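Local atomic coordinates of immunoreactive 84kD antigen PG93 (Porphyromonas gingivalis, PDB entry 5M11), a protein that serves as an essential cell-surface component of the type IX secretion system and binds zinc and calcium ions. Residues P311-F316 and A328-W333; G339-V344 and S369-I374; K358-Q363 and G401-R406; N393-F398 and A422-I427; A413-N418 and G440-N445. One frame throughout, in Å; residues are numbered along the deposited sequence.

Contact 1. Residues P311-F316 and A328-W333. With ZN (zinc ion), chain H.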
# COMPACT_ATOMS: atom_id res chain seq x y z
N PRO A 311 -8.28 5.72 3.74
CA PRO A 311 -7.19 6.69 3.95
C PRO A 311 -7.11 7.73 2.83
O PRO A 311 -7.65 7.50 1.75
CB PRO A 311 -5.93 5.81 4.00
CG PRO A 311 -6.28 4.59 3.32
CD PRO A 311 -7.75 4.37 3.45
N GLY A 312 -6.47 8.87 3.10
CA GLY A 312 -6.29 9.95 2.13
C GLY A 312 -5.49 9.51 0.91
O GLY A 312 -5.78 9.94 -0.21
N ASP A 313 -4.48 8.64 1.14
CA ASP A 313 -3.60 7.99 0.17
C ASP A 313 -3.14 6.64 0.75
O ASP A 313 -3.51 6.31 1.88
CB ASP A 313 -2.40 8.89 -0.23
CG ASP A 313 -1.58 9.49 0.89
OD1 ASP A 313 -1.11 10.64 0.73
OD2 ASP A 313 -1.33 8.78 1.89
N ASN A 314 -2.38 5.85 -0.02
CA ASN A 314 -1.93 4.53 0.45
C ASN A 314 -0.46 4.58 0.89
O ASN A 314 0.26 3.58 0.74
CB ASN A 314 -2.13 3.48 -0.64
CG ASN A 314 -3.53 3.35 -1.18
OD1 ASN A 314 -4.48 3.14 -0.43
ND2 ASN A 314 -3.67 3.38 -2.50
N ASP A 315 -0.03 5.74 1.46
CA ASP A 315 1.36 5.97 1.88
C ASP A 315 1.53 5.93 3.41
O ASP A 315 1.03 6.78 4.12
CB ASP A 315 1.89 7.30 1.31
CG ASP A 315 1.73 7.53 -0.19
OD1 ASP A 315 0.96 6.78 -0.83
OD2 ASP A 315 2.33 8.49 -0.71
N PHE A 316 2.25 4.92 3.91
CA PHE A 316 2.46 4.73 5.34
C PHE A 316 3.96 4.65 5.61
O PHE A 316 4.52 3.59 5.90
CB PHE A 316 1.67 3.49 5.85
CG PHE A 316 0.18 3.68 5.65
CD1 PHE A 316 -0.63 4.13 6.70
CD2 PHE A 316 -0.41 3.52 4.39
CE1 PHE A 316 -1.98 4.39 6.49
CE2 PHE A 316 -1.75 3.81 4.18
CZ PHE A 316 -2.54 4.24 5.23
N ALA A 328 -0.81 8.09 11.05
CA ALA A 328 0.07 7.82 9.91
C ALA A 328 0.46 9.08 9.15
O ALA A 328 -0.35 10.00 8.98
CB ALA A 328 -0.61 6.85 8.98
N ALA A 329 1.73 9.09 8.70
CA ALA A 329 2.37 10.15 7.91
C ALA A 329 2.74 9.57 6.56
O ALA A 329 3.37 8.52 6.50
CB ALA A 329 3.60 10.68 8.63
N SER A 330 2.34 10.24 5.50
CA SER A 330 2.60 9.70 4.17
C SER A 330 3.92 10.20 3.58
O SER A 330 4.67 9.38 3.05
CB SER A 330 1.43 10.02 3.24
OG SER A 330 1.29 11.40 2.98
N GLY A 331 4.18 11.52 3.69
CA GLY A 331 5.32 12.27 3.16
C GLY A 331 6.64 11.54 3.08
O GLY A 331 6.97 10.76 3.97
N LEU A 332 7.41 11.80 2.01
CA LEU A 332 8.68 11.13 1.71
C LEU A 332 9.94 11.79 2.32
O LEU A 332 9.95 12.98 2.64
CB LEU A 332 8.85 11.04 0.18
CG LEU A 332 8.49 9.70 -0.47
CD1 LEU A 332 6.99 9.39 -0.37
CD2 LEU A 332 8.90 9.68 -1.93
N TRP A 333 11.01 10.97 2.48
CA TRP A 333 12.33 11.36 2.99
C TRP A 333 13.41 11.04 1.93
O TRP A 333 13.27 10.10 1.14
CB TRP A 333 12.67 10.65 4.34
CG TRP A 333 14.06 10.88 4.89
CD1 TRP A 333 14.46 11.86 5.75
CD2 TRP A 333 15.24 10.10 4.61
NE1 TRP A 333 15.80 11.75 6.01
CE2 TRP A 333 16.31 10.68 5.33
CE3 TRP A 333 15.51 8.97 3.80
CZ2 TRP A 333 17.62 10.17 5.27
CZ3 TRP A 333 16.80 8.47 3.74
CH2 TRP A 333 17.84 9.06 4.47
ZN ZN H . 2.36 9.42 -2.59
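Asp-313, Asp-315 and Ser-330 form a small polar cluster, while Phe-316 turns the other way and packs against Ala-328. The Asp-315 side chain passes alongside Ser-330, CB against CB at 3.4 Å. With CG anti to its carbonyl carbon (chi1 -52°), it carries the carboxylate beyond the serine to the zinc, which OD2 binds at 2.1 Å. OD1 stands at 3.5 Å from the metal, so the carboxylate binds through one oxygen; His-340 is the other protein ligand. Asp-313 meets the same serine: its OD1 accepts a weak hydrogen bond of 3.4 Å from Ser-330 OG, and its OD2 lies against Ser-330 CB and accepts a weak bond from Asp-315 N. A small hydroxyl residue suits this place: its CB packs against both aspartates while OG can still donate to Asp-313. The Phe-316 ring, just before the blade's first strand, meets the methyl of Ala-328 obliquely, CD1 to CB at 3.5 Å; so small a residue lets the ring lie close to strand 325-329. Lys-345 on strand 343-347 links the polar and aromatic parts of 311-316, with a salt bridge to Asp-313 and a cation-pi contact with Phe-316. Lysine and zinc would be expected to favour the ionised form of both aspartates.

Contact 2. Residues G339-V344 and S369-I374. With ZN (zinc ion), chain H.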
# COMPACT_ATOMS: atom_id res chain seq x y z
N GLY A 339 8.69 17.63 -2.06
CA GLY A 339 7.54 17.89 -2.92
C GLY A 339 6.36 16.96 -2.78
O GLY A 339 5.37 17.13 -3.52
N HIS A 340 6.43 15.96 -1.87
CA HIS A 340 5.32 15.03 -1.66
C HIS A 340 4.30 15.73 -0.79
O HIS A 340 4.62 16.11 0.33
CB HIS A 340 5.77 13.70 -1.03
CG HIS A 340 4.70 12.65 -1.07
ND1 HIS A 340 3.60 12.71 -0.24
CD2 HIS A 340 4.60 11.55 -1.85
CE1 HIS A 340 2.86 11.66 -0.54
NE2 HIS A 340 3.42 10.93 -1.51
N ALA A 341 3.08 15.94 -1.32
CA ALA A 341 1.98 16.60 -0.63
C ALA A 341 1.78 16.04 0.80
O ALA A 341 1.73 14.82 0.99
CB ALA A 341 0.70 16.46 -1.43
N GLY A 342 1.75 16.95 1.78
CA GLY A 342 1.57 16.63 3.19
C GLY A 342 0.24 15.94 3.42
O GLY A 342 -0.76 16.32 2.79
N MET A 343 0.25 14.88 4.26
CA MET A 343 -0.93 14.09 4.56
C MET A 343 -0.78 13.38 5.91
O MET A 343 0.19 12.65 6.16
CB MET A 343 -1.21 13.09 3.41
CG MET A 343 -2.35 12.12 3.66
SD MET A 343 -4.01 12.80 3.46
CE MET A 343 -4.09 13.02 1.66
N VAL A 344 -1.76 13.61 6.79
CA VAL A 344 -1.81 12.97 8.10
C VAL A 344 -3.12 12.17 8.10
O VAL A 344 -4.18 12.68 7.73
CB VAL A 344 -1.68 13.98 9.27
CG1 VAL A 344 -1.73 13.27 10.61
CG2 VAL A 344 -0.39 14.79 9.17
N SER A 369 4.34 25.37 2.67
CA SER A 369 3.79 24.44 1.69
C SER A 369 3.12 23.16 2.24
O SER A 369 2.40 22.51 1.48
CB SER A 369 4.86 24.05 0.67
OG SER A 369 5.98 23.42 1.26
N PHE A 370 3.30 22.81 3.53
CA PHE A 370 2.78 21.57 4.14
C PHE A 370 3.03 20.36 3.24
O PHE A 370 2.11 19.79 2.66
CB PHE A 370 1.30 21.61 4.59
CG PHE A 370 0.96 20.41 5.46
CD1 PHE A 370 1.63 20.18 6.65
CD2 PHE A 370 0.00 19.48 5.05
CE1 PHE A 370 1.33 19.06 7.44
CE2 PHE A 370 -0.29 18.36 5.83
CZ PHE A 370 0.37 18.16 7.02
N ASN A 371 4.32 20.03 3.10
CA ASN A 371 4.80 18.90 2.33
C ASN A 371 5.70 18.03 3.18
O ASN A 371 6.29 18.49 4.16
CB ASN A 371 5.58 19.38 1.08
CG ASN A 371 4.78 19.99 -0.04
OD1 ASN A 371 3.68 19.54 -0.41
ND2 ASN A 371 5.36 20.99 -0.67
N ASP A 372 5.82 16.76 2.77
CA ASP A 372 6.66 15.72 3.32
C ASP A 372 6.53 15.62 4.83
O ASP A 372 7.50 15.82 5.56
CB ASP A 372 8.14 15.90 2.92
CG ASP A 372 8.34 16.39 1.50
OD1 ASP A 372 8.07 15.61 0.55
OD2 ASP A 372 8.77 17.56 1.33
N ALA A 373 5.30 15.32 5.30
CA ALA A 373 5.03 15.05 6.71
C ALA A 373 5.63 13.67 6.99
O ALA A 373 5.22 12.69 6.35
CB ALA A 373 3.53 15.08 6.96
N ILE A 374 6.67 13.59 7.82
CA ILE A 374 7.40 12.32 7.99
C ILE A 374 7.39 11.71 9.42
O ILE A 374 7.86 10.56 9.56
CB ILE A 374 8.86 12.49 7.50
CG1 ILE A 374 9.49 13.77 8.06
CG2 ILE A 374 8.93 12.45 5.98
CD1 ILE A 374 10.83 13.61 8.36
ZN ZN H . 2.36 9.42 -2.59
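Asp-372 does most of the bonding here, using its backbone and its side chain on the same short run of chain. Its N-H points at His-340 O, 2.8 Å away and nearly along the C=O axis, with an angle of 166° at the hydrogen. In return its OD1 accepts the N-H of His-340 at 2.9 Å, met from above the carboxylate plane, while OD2 takes a weak bond from Gly-339 N. Gly-342 N completes the set, donating in the carbonyl plane to a lone pair of Phe-370 O at 3.0 Å. These bonds join two adjacent blades of a beta-propeller: 339-344 leads into the third strand of one, 369-374 into the first strand of the next. Glycine suits position 342 because a CB would collide with Phe-370 O, and its bare backbone also lets the Phe-370 ring lie close, CE2 to Gly-342 C at 3.5 Å; Val-344 CG2 meets that ring at its edge. Both imidazole nitrogens of His-340 are engaged, NE2 binding zinc at 2.1 Å with Asp-315 as the other protein ligand and ND1 donating to Ala-341 O at 3.1 Å. The side-chain oxygen of Asn-371, OD1, accepts from Lys-357 NZ.

Contact 3. Residues K358-Q363 and G401-R406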
# COMPACT_ATOMS: atom_id res chain seq x y z
N LYS A 358 -3.88 21.02 1.33
CA LYS A 358 -4.80 22.15 1.21
C LYS A 358 -5.51 22.49 2.53
O LYS A 358 -5.48 23.65 2.93
CB LYS A 358 -5.83 21.90 0.09
CG LYS A 358 -5.21 21.63 -1.29
CD LYS A 358 -4.91 22.90 -2.10
CE LYS A 358 -4.15 22.63 -3.38
NZ LYS A 358 -5.02 22.10 -4.46
N THR A 359 -6.10 21.50 3.22
CA THR A 359 -6.78 21.64 4.52
C THR A 359 -5.92 22.39 5.55
O THR A 359 -6.37 23.40 6.10
CB THR A 359 -7.13 20.24 5.09
OG1 THR A 359 -7.60 19.38 4.07
CG2 THR A 359 -8.13 20.30 6.23
N VAL A 360 -4.68 21.89 5.80
CA VAL A 360 -3.73 22.41 6.79
C VAL A 360 -3.31 23.84 6.44
O VAL A 360 -3.29 24.70 7.32
CB VAL A 360 -2.52 21.45 6.95
CG1 VAL A 360 -1.41 22.06 7.80
CG2 VAL A 360 -2.98 20.13 7.57
N GLN A 361 -3.01 24.09 5.16
CA GLN A 361 -2.61 25.41 4.67
C GLN A 361 -3.73 26.45 4.87
O GLN A 361 -3.41 27.61 5.13
CB GLN A 361 -2.21 25.34 3.19
CG GLN A 361 -0.76 24.95 2.95
CD GLN A 361 -0.47 24.74 1.48
OE1 GLN A 361 0.12 23.74 1.09
NE2 GLN A 361 -0.88 25.67 0.61
N GLU A 362 -5.02 26.04 4.74
CA GLU A 362 -6.21 26.90 4.92
C GLU A 362 -6.46 27.20 6.39
O GLU A 362 -6.80 28.33 6.73
CB GLU A 362 -7.47 26.24 4.33
CG GLU A 362 -7.56 26.26 2.81
CD GLU A 362 -8.58 25.34 2.16
OE1 GLU A 362 -9.07 24.40 2.83
OE2 GLU A 362 -8.87 25.55 0.96
N GLN A 363 -6.31 26.17 7.25
CA GLN A 363 -6.53 26.23 8.70
C GLN A 363 -5.49 27.11 9.39
O GLN A 363 -5.81 27.77 10.37
CB GLN A 363 -6.50 24.82 9.31
CG GLN A 363 -7.78 24.03 9.09
CD GLN A 363 -7.61 22.56 9.37
OE1 GLN A 363 -8.43 21.94 10.04
NE2 GLN A 363 -6.57 21.96 8.82
N GLY A 401 -9.04 18.18 16.07
CA GLY A 401 -9.38 18.01 14.66
C GLY A 401 -9.03 19.13 13.70
O GLY A 401 -9.61 19.19 12.60
N LYS A 402 -8.08 20.00 14.09
CA LYS A 402 -7.61 21.14 13.28
C LYS A 402 -6.15 21.42 13.58
O LYS A 402 -5.67 21.08 14.67
CB LYS A 402 -8.46 22.40 13.58
CG LYS A 402 -9.88 22.41 12.99
CD LYS A 402 -10.67 23.62 13.42
CE LYS A 402 -12.12 23.53 13.01
NZ LYS A 402 -12.86 24.79 13.29
N ALA A 403 -5.42 22.05 12.63
CA ALA A 403 -4.02 22.41 12.85
C ALA A 403 -3.97 23.76 13.51
O ALA A 403 -4.24 24.77 12.86
CB ALA A 403 -3.25 22.42 11.54
N ILE A 404 -3.66 23.79 14.81
CA ILE A 404 -3.66 25.06 15.55
C ILE A 404 -2.33 25.87 15.41
O ILE A 404 -2.39 27.08 15.63
CB ILE A 404 -4.05 24.86 17.05
CG1 ILE A 404 -3.09 23.91 17.79
CG2 ILE A 404 -5.50 24.40 17.19
CD1 ILE A 404 -2.96 24.23 19.31
N ALA A 405 -1.15 25.25 15.06
CA ALA A 405 0.09 26.04 14.94
C ALA A 405 1.15 25.43 14.04
O ALA A 405 1.28 24.21 13.98
CB ALA A 405 0.70 26.26 16.33
N ARG A 406 1.98 26.30 13.40
CA ARG A 406 3.18 25.96 12.62
C ARG A 406 4.42 26.65 13.25
O ARG A 406 4.48 27.88 13.33
CB ARG A 406 3.07 26.28 11.11
CG ARG A 406 4.36 25.94 10.37
CD ARG A 406 4.38 26.33 8.92
NE ARG A 406 4.85 27.70 8.72
CZ ARG A 406 6.08 28.04 8.32
NH1 ARG A 406 6.99 27.10 8.08
NH2 ARG A 406 6.40 29.31 8.16
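Gln-363 carries most of this contact, reaching from the helix across to Lys-402 and Ala-403. Its CG lies anti to its own carbonyl carbon (chi1 -78°) and the chain runs on extended, so the amide arrives at the backbone of Lys-402 with OE1 leading. OE1 rests against the inner part of that lysine, 3.3 Å from Lys-402 CG, in a packing contact. The lysine also has CG anti to its carbonyl carbon and an extended chain, but it runs at about a right angle to the glutamine and takes its ammonium away from the helix. The other end of the amide turns back: Gln-363 NE2 gives a weak hydrogen bond of 3.1 Å to Thr-359 O, one turn earlier, an oxygen that also accepts the backbone N of Gln-363. A long, flexible polar residue suits this edge, since it can reach the strand and still bond to its own helix.

Deeper in, the contact is apolar. Val-360 has CG1 anti to its backbone N (chi1 171°), which directs this methyl at Ala-403 CB, 4.2 Å away. The small alanine lets the helix come close, with axes 8.0 Å apart and inclined at 47°. Beyond it the strand is interrupted by a classic beta bulge, Ile-404 and Ala-405 both facing Glu-397.

Helix 357-364, which follows the last strand of one propeller blade, thus lies over the outermost strand of the next: Val-360 also touches Phe-370, while Ala-403 is bordered by Leu-364 of the helix and Phe-398 of strand 394-399.

Contact 4. Residues N393-F398 and A422-I427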
# COMPACT_ATOMS: atom_id res chain seq x y z
N ASN A 393 9.26 21.97 6.10
CA ASN A 393 8.26 22.99 6.46
C ASN A 393 8.05 23.25 7.99
O ASN A 393 7.21 24.08 8.36
CB ASN A 393 6.92 22.67 5.81
CG ASN A 393 6.86 23.01 4.35
OD1 ASN A 393 6.84 24.19 3.96
ND2 ASN A 393 6.84 21.98 3.51
N GLY A 394 8.81 22.57 8.85
CA GLY A 394 8.73 22.79 10.29
C GLY A 394 7.92 21.81 11.11
O GLY A 394 7.65 20.69 10.67
N LEU A 395 7.56 22.22 12.33
CA LEU A 395 6.78 21.44 13.29
C LEU A 395 5.35 21.93 13.29
O LEU A 395 5.09 23.14 13.27
CB LEU A 395 7.41 21.55 14.69
CG LEU A 395 6.80 20.72 15.82
CD1 LEU A 395 6.76 19.26 15.48
CD2 LEU A 395 7.58 20.91 17.08
N PHE A 396 4.40 21.00 13.31
CA PHE A 396 2.99 21.33 13.27
C PHE A 396 2.27 20.78 14.49
O PHE A 396 2.57 19.68 14.95
CB PHE A 396 2.36 20.80 11.98
CG PHE A 396 2.76 21.57 10.74
CD1 PHE A 396 1.93 22.56 10.21
CD2 PHE A 396 3.96 21.30 10.08
CE1 PHE A 396 2.30 23.26 9.06
CE2 PHE A 396 4.34 22.03 8.95
CZ PHE A 396 3.49 22.99 8.43
N GLU A 397 1.36 21.60 15.03
CA GLU A 397 0.56 21.25 16.19
C GLU A 397 -0.86 21.04 15.76
O GLU A 397 -1.46 21.91 15.11
CB GLU A 397 0.64 22.35 17.27
CG GLU A 397 0.04 21.94 18.61
CD GLU A 397 0.34 22.80 19.82
OE1 GLU A 397 1.11 23.77 19.69
OE2 GLU A 397 -0.18 22.47 20.91
N PHE A 398 -1.40 19.87 16.10
CA PHE A 398 -2.79 19.53 15.84
C PHE A 398 -3.51 19.46 17.17
O PHE A 398 -2.92 19.03 18.17
CB PHE A 398 -2.90 18.24 15.04
CG PHE A 398 -2.46 18.39 13.61
CD1 PHE A 398 -3.38 18.63 12.60
CD2 PHE A 398 -1.11 18.32 13.26
CE1 PHE A 398 -2.96 18.79 11.27
CE2 PHE A 398 -0.69 18.49 11.94
CZ PHE A 398 -1.62 18.71 10.95
N ALA A 422 13.04 24.12 7.58
CA ALA A 422 13.21 23.45 8.86
C ALA A 422 12.73 22.01 8.73
O ALA A 422 11.53 21.75 8.59
CB ALA A 422 12.46 24.19 9.96
N ARG A 423 13.69 21.08 8.71
CA ARG A 423 13.41 19.66 8.54
C ARG A 423 13.40 18.94 9.90
O ARG A 423 14.46 18.73 10.50
CB ARG A 423 14.41 19.05 7.55
CG ARG A 423 15.82 19.62 7.61
CD ARG A 423 16.64 19.13 6.43
NE ARG A 423 16.15 19.64 5.16
CZ ARG A 423 16.91 20.23 4.24
NH1 ARG A 423 18.20 20.42 4.46
NH2 ARG A 423 16.37 20.66 3.11
N VAL A 424 12.18 18.57 10.37
CA VAL A 424 11.90 17.97 11.69
C VAL A 424 11.58 16.45 11.59
O VAL A 424 10.53 16.08 11.05
CB VAL A 424 10.72 18.73 12.39
CG1 VAL A 424 10.50 18.24 13.83
CG2 VAL A 424 10.91 20.24 12.36
N LYS A 425 12.44 15.60 12.18
CA LYS A 425 12.24 14.15 12.27
C LYS A 425 12.59 13.67 13.71
O LYS A 425 13.11 14.48 14.47
CB LYS A 425 13.06 13.37 11.21
CG LYS A 425 12.53 11.96 11.05
CD LYS A 425 13.20 11.07 10.03
CE LYS A 425 12.37 9.79 10.03
NZ LYS A 425 12.83 8.79 9.04
N ALA A 426 12.29 12.39 14.08
CA ALA A 426 12.54 11.76 15.39
C ALA A 426 11.87 12.52 16.58
O ALA A 426 12.54 12.83 17.57
CB ALA A 426 14.03 11.60 15.63
N ILE A 427 10.53 12.77 16.48
CA ILE A 427 9.76 13.48 17.53
C ILE A 427 9.02 12.52 18.46
O ILE A 427 8.30 11.62 17.99
CB ILE A 427 8.77 14.56 16.98
CG1 ILE A 427 7.86 14.01 15.84
CG2 ILE A 427 9.54 15.80 16.55
CD1 ILE A 427 6.58 14.86 15.52
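A single backbone hydrogen bond joins the two strands: Gly-394 N donates to Ala-422 O at 2.9 Å, the donor lying in the carbonyl plane. It belongs to a lone bridge pairing Asn-393 with Ala-422, after which the strands diverge, their directions 60° apart. Asn-393 keeps its amide out of this contact; its side-chain ND2 donates to Ser-369 OG instead. Glycine is called for at 394 by the backbone itself, since at its backbone angles a CB would press on the preceding carbonyl oxygen.

The remainder is van der Waals packing between buried aliphatic groups. Val-424 has CG2 anti to its carbonyl carbon, which sets that methyl against the bare glycine backbone, 3.6 Å from Gly-394 C, while Ala-422 CB sits 4.0 Å from Gly-394 CA. Leu-395, with CG anti to its backbone N (chi1 -176°), carries its tip toward the neighbouring strand where the backbones separate. There its CD1 meets Val-424 CG1 at 4.2 Å and Ile-427 CD1 at 4.4 Å, so one methyl touches residues on both sides of the corner at Ala-426. Such packing of the third strand of one blade against the innermost strand of the next is characteristic of the hydrophobic layers between beta-propeller blades.

Contact 5. Residues A413-N418 and G440-N445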
# COMPACT_ATOMS: atom_id res chain seq x y z
N ALA A 413 12.46 27.10 18.74
CA ALA A 413 13.72 26.33 18.79
C ALA A 413 13.92 25.49 17.50
O ALA A 413 14.99 24.91 17.32
CB ALA A 413 13.79 25.45 20.02
N ILE A 414 12.88 25.47 16.61
CA ILE A 414 12.86 24.80 15.30
C ILE A 414 13.80 25.60 14.38
O ILE A 414 13.39 26.58 13.75
CB ILE A 414 11.41 24.66 14.72
CG1 ILE A 414 10.43 23.92 15.68
CG2 ILE A 414 11.37 24.01 13.32
CD1 ILE A 414 10.89 22.69 16.37
N ALA A 415 15.09 25.21 14.40
CA ALA A 415 16.18 25.83 13.64
C ALA A 415 16.10 25.47 12.15
O ALA A 415 15.91 24.30 11.80
CB ALA A 415 17.52 25.40 14.20
N GLU A 416 16.26 26.48 11.27
CA GLU A 416 16.21 26.30 9.82
C GLU A 416 17.63 26.14 9.24
O GLU A 416 18.51 26.95 9.51
CB GLU A 416 15.49 27.48 9.14
CG GLU A 416 14.10 27.78 9.67
CD GLU A 416 13.39 28.95 9.01
OE1 GLU A 416 14.02 30.01 8.80
OE2 GLU A 416 12.17 28.80 8.74
N CYS A 417 17.82 25.09 8.43
CA CYS A 417 19.09 24.79 7.74
C CYS A 417 19.27 25.71 6.56
O CYS A 417 20.40 25.97 6.14
CB CYS A 417 19.15 23.32 7.31
SG CYS A 417 17.62 22.71 6.56
N ASN A 418 18.15 26.20 6.00
CA ASN A 418 18.11 27.14 4.89
C ASN A 418 17.01 28.16 5.14
O ASN A 418 16.06 27.81 5.84
CB ASN A 418 17.91 26.40 3.55
CG ASN A 418 19.19 25.85 2.98
OD1 ASN A 418 20.22 26.55 2.87
ND2 ASN A 418 19.16 24.58 2.59
N GLY A 440 17.19 18.37 11.35
CA GLY A 440 18.25 18.07 10.40
C GLY A 440 19.01 19.28 9.89
O GLY A 440 18.44 20.37 9.76
N ALA A 441 20.31 19.04 9.58
CA ALA A 441 21.33 19.93 9.02
C ALA A 441 21.46 21.32 9.73
O ALA A 441 21.57 22.35 9.06
CB ALA A 441 21.08 20.13 7.53
N VAL A 442 21.48 21.33 11.09
CA VAL A 442 21.63 22.54 11.94
C VAL A 442 22.48 22.21 13.16
O VAL A 442 22.51 21.04 13.57
CB VAL A 442 20.28 23.18 12.39
CG1 VAL A 442 19.63 24.00 11.29
CG2 VAL A 442 19.31 22.15 12.97
N GLY A 443 23.09 23.25 13.76
CA GLY A 443 23.91 23.16 14.97
C GLY A 443 23.21 22.57 16.19
O GLY A 443 23.50 21.43 16.56
N LYS A 444 22.26 23.34 16.81
CA LYS A 444 21.47 22.93 17.98
C LYS A 444 20.39 21.94 17.52
O LYS A 444 19.19 22.27 17.40
CB LYS A 444 20.87 24.15 18.70
CG LYS A 444 21.88 25.06 19.38
CD LYS A 444 21.30 26.44 19.70
CE LYS A 444 20.79 26.54 21.12
NZ LYS A 444 19.57 27.40 21.22
N ASN A 445 20.86 20.72 17.24
CA ASN A 445 20.14 19.57 16.69
C ASN A 445 18.94 19.11 17.49
O ASN A 445 17.86 18.96 16.92
CB ASN A 445 21.12 18.39 16.56
CG ASN A 445 21.79 18.28 15.21
OD1 ASN A 445 22.91 17.80 15.14
ND2 ASN A 445 21.13 18.66 14.12
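The flat groups in this contact are peptide planes. Over one face of the Glu-416 to Cys-417 peptide lies a methyl of Val-442: its CG1 is 3.6 Å from Cys-417 N and almost directly above the plane. The Ala-441 carbonyl is likewise approached from out of its plane, by the Cys-417 side chain, whose CB comes 3.1 Å from Ala-441 O.

Val-442 is the wedge between the loops. With CG1 anti to its carbonyl carbon (chi1 -78°), it lays that methyl on the peptide face and leaves CG2 turned toward Ala-415. The Ala-415 methyl settles in the fork of the valine, its CB 3.9 Å from both Val-442 CG1 and CG2. A branched but compact residue suits this spot, as its two methyls can meet the backbone of one residue and the side chain of another. Cys-417 adds its CB, 3.7 Å from Ala-441 CB, while SG, held between its own N and carbonyl carbon, turns past toward Arg-423. Glu-416, between the two inward residues, points outward and bonds Ser-408 through OE2.

Cys-417 and Asn-418 form a classic beta bulge opposite Asp-421. Joining the connection that enters a blade (from strand 402-407 to strand 422-429) to the turn between that blade's second and third strands (435-439 and 446-450), this is apolar loop packing at the rim of a beta-propeller, remote from the metal sites.

From the N-terminal side, contact 1 closes first, folding the chain before strand 318-322 onto the end of strand 325-329. Contact 2 opens after it in series, yet the two meet in space: Asp-315 and His-340 bind the same zinc, and strands 325-329 and 343-347 are neighbours in one blade. From there the loops cross in a chain. Contact 3 starts within the loop of contact 2 and ends beyond it, contact 4 does the same to contact 3, and contact 5 to contact 4. Contacts 2 and 3 thus join the blade that begins with strand 318-322 to that beginning with 373-378; contact 4 carries the link to the next, where contact 5 packs its entering loop on the turn between strands 435-439 and 446-450.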